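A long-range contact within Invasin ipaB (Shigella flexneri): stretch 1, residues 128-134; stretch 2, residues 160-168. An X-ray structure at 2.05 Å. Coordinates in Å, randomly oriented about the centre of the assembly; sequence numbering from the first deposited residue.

Stretch 1 128-134: DLENKIN
Stretch 2 160-168: LTIKKDAAV

No hydrogen bond or salt bridge joins these two helical stretches of IpaB, although three lysines and a glutamate lie along the contact; it is held by the fit of carbon against carbon. It illustrates a general rule of antiparallel helix pairs, that a leucine from one helix can seat itself in a four-residue hollow of its neighbour. The axes approach to 9.6 Å and their N-to-C directions differ by 157°, a signed crossing angle of -157°. Register is set by L129 CA opposite K164 CA at 6.0 Å and, one turn along, I133 CA opposite L160 CA at 6.4 Å. Both backbones are helical throughout, with phi from about -90° to -55° and psi from about -55° to -20°, and within each stretch, i-to-i-4 backbone bonds run along the helix: I133 N donates to L129 O (3.3 Å), and K164 N to L160 O (3.0 Å).

L129, rotamer m,t, is the knob, pointing toward a hole lined by L160, K163, K164 and A167. Its CD2 meets L160 CD2 at 3.9 Å and K163 CB at 4.1 Å, its CB lies 4.1 Å from K164 CB, and its CD1 reaches A167 CB at 4.2 Å, where the methyl side chain forms a shallow wall. I133, also m,t, starts sideways, but its end bends inward, placing CG1 3.6 Å from L160 CB and CD1 3.7 Å from K164 CD. L160, again m,t, points back across the interface, its CD1 3.7 Å from K132 CB.

The lysines contribute methylenes here. K164 (t,t,t,m) extends its chain past I133 and brings CE to 4.3 Å from E130 CG, whereas K132 (m,t,t,t) and K163 start toward the partner and lead their ends away. Altogether 404 Å² is buried, counting both sides.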

# COMPACT_ATOMS: atom_id res chain seq x y z
N ASP A 128 -17.55 -20.87 14.66
CA ASP A 128 -17.40 -21.95 15.62
C ASP A 128 -18.09 -21.63 16.93
O ASP A 128 -18.69 -22.51 17.59
CB ASP A 128 -15.93 -22.22 15.88
CG ASP A 128 -15.70 -23.57 16.48
OD1 ASP A 128 -16.10 -24.56 15.83
OD2 ASP A 128 -15.17 -23.65 17.61
N LEU A 129 -18.02 -20.37 17.34
CA LEU A 129 -18.73 -19.96 18.54
C LEU A 129 -20.23 -19.93 18.28
O LEU A 129 -21.01 -20.02 19.21
CB LEU A 129 -18.25 -18.59 18.99
CG LEU A 129 -16.84 -18.64 19.57
CD1 LEU A 129 -16.12 -17.31 19.34
CD2 LEU A 129 -16.91 -19.01 21.04
N GLU A 130 -20.63 -19.80 17.03
CA GLU A 130 -22.05 -19.80 16.70
C GLU A 130 -22.57 -21.22 16.82
O GLU A 130 -23.72 -21.43 17.19
CB GLU A 130 -22.30 -19.26 15.29
CG GLU A 130 -22.17 -17.74 15.18
CD GLU A 130 -22.50 -17.24 13.78
OE1 GLU A 130 -22.58 -18.07 12.85
OE2 GLU A 130 -22.69 -16.00 13.63
N ASN A 131 -21.73 -22.19 16.48
CA ASN A 131 -22.06 -23.60 16.63
C ASN A 131 -22.26 -24.01 18.09
O ASN A 131 -23.28 -24.59 18.44
CB ASN A 131 -20.99 -24.47 15.98
CG ASN A 131 -21.01 -24.37 14.49
OD1 ASN A 131 -22.02 -23.94 13.92
ND2 ASN A 131 -19.91 -24.75 13.83
N LYS A 132 -21.27 -23.70 18.92
CA LYS A 132 -21.35 -24.06 20.32
C LYS A 132 -22.62 -23.51 20.97
O LYS A 132 -23.30 -24.22 21.71
CB LYS A 132 -20.09 -23.59 21.06
CG LYS A 132 -18.84 -24.30 20.57
CD LYS A 132 -17.60 -23.82 21.31
CE LYS A 132 -16.35 -24.45 20.73
NZ LYS A 132 -15.18 -24.19 21.62
N ILE A 133 -22.94 -22.25 20.67
CA ILE A 133 -24.17 -21.61 21.13
C ILE A 133 -25.43 -22.29 20.60
O ILE A 133 -26.37 -22.50 21.37
CB ILE A 133 -24.20 -20.11 20.72
CG1 ILE A 133 -23.16 -19.32 21.53
CG2 ILE A 133 -25.59 -19.53 20.91
CD1 ILE A 133 -22.85 -17.97 20.94
N ASN A 134 -25.48 -22.64 19.32
CA ASN A 134 -26.68 -23.30 18.82
C ASN A 134 -26.83 -24.70 19.39
O ASN A 134 -27.91 -25.12 19.80
CB ASN A 134 -26.73 -23.32 17.29
CG ASN A 134 -26.88 -21.92 16.70
OD1 ASN A 134 -26.49 -20.93 17.31
ND2 ASN A 134 -27.47 -21.84 15.49
N LEU A 160 -20.28 -18.10 26.10
CA LEU A 160 -20.04 -18.22 24.67
C LEU A 160 -20.55 -17.00 23.94
O LEU A 160 -20.03 -16.61 22.89
CB LEU A 160 -20.70 -19.47 24.10
CG LEU A 160 -20.09 -20.81 24.51
CD1 LEU A 160 -21.05 -21.96 24.19
CD2 LEU A 160 -18.73 -21.01 23.83
N THR A 161 -21.58 -16.39 24.51
CA THR A 161 -22.14 -15.19 23.93
C THR A 161 -21.19 -14.01 24.12
O THR A 161 -20.97 -13.24 23.19
CB THR A 161 -23.53 -14.90 24.51
OG1 THR A 161 -24.46 -15.86 23.97
CG2 THR A 161 -23.97 -13.51 24.15
N ILE A 162 -20.62 -13.89 25.31
CA ILE A 162 -19.66 -12.83 25.59
C ILE A 162 -18.42 -12.96 24.71
O ILE A 162 -17.80 -11.96 24.34
CB ILE A 162 -19.22 -12.85 27.04
CG1 ILE A 162 -20.40 -12.46 27.93
CG2 ILE A 162 -18.05 -11.90 27.25
CD1 ILE A 162 -19.99 -12.21 29.34
N LYS A 163 -18.07 -14.20 24.38
CA LYS A 163 -16.90 -14.46 23.55
C LYS A 163 -17.19 -14.13 22.10
O LYS A 163 -16.34 -13.56 21.41
CB LYS A 163 -16.44 -15.91 23.70
CG LYS A 163 -15.65 -16.18 24.96
CD LYS A 163 -15.07 -17.58 24.93
CE LYS A 163 -15.56 -18.41 26.11
NZ LYS A 163 -14.46 -18.61 27.10
N LYS A 164 -18.38 -14.49 21.66
CA LYS A 164 -18.80 -14.25 20.29
C LYS A 164 -19.00 -12.75 20.00
O LYS A 164 -18.64 -12.29 18.92
CB LYS A 164 -20.08 -15.02 19.99
CG LYS A 164 -20.77 -14.63 18.69
CD LYS A 164 -22.25 -15.01 18.74
CE LYS A 164 -23.02 -14.30 17.63
NZ LYS A 164 -22.65 -12.84 17.55
N ASP A 165 -19.55 -12.00 20.95
CA ASP A 165 -19.66 -10.55 20.77
C ASP A 165 -18.27 -9.95 20.63
O ASP A 165 -18.07 -9.06 19.81
CB ASP A 165 -20.39 -9.87 21.93
CG ASP A 165 -21.80 -10.39 22.14
OD1 ASP A 165 -22.48 -10.72 21.14
OD2 ASP A 165 -22.22 -10.47 23.31
N ALA A 166 -17.32 -10.42 21.43
CA ALA A 166 -15.97 -9.86 21.40
C ALA A 166 -15.23 -10.24 20.12
O ALA A 166 -14.39 -9.48 19.62
CB ALA A 166 -15.18 -10.27 22.63
N ALA A 167 -15.58 -11.41 19.57
CA ALA A 167 -14.99 -11.87 18.32
C ALA A 167 -15.61 -11.21 17.10
O ALA A 167 -14.97 -11.13 16.04
CB ALA A 167 -15.09 -13.37 18.19
N VAL A 168 -16.84 -10.73 17.22
CA VAL A 168 -17.43 -9.98 16.12
C VAL A 168 -16.74 -8.62 16.07
O VAL A 168 -16.36 -8.15 15.00
CB VAL A 168 -18.94 -9.77 16.29
CG1 VAL A 168 -19.41 -8.62 15.39
CG2 VAL A 168 -19.71 -11.05 15.98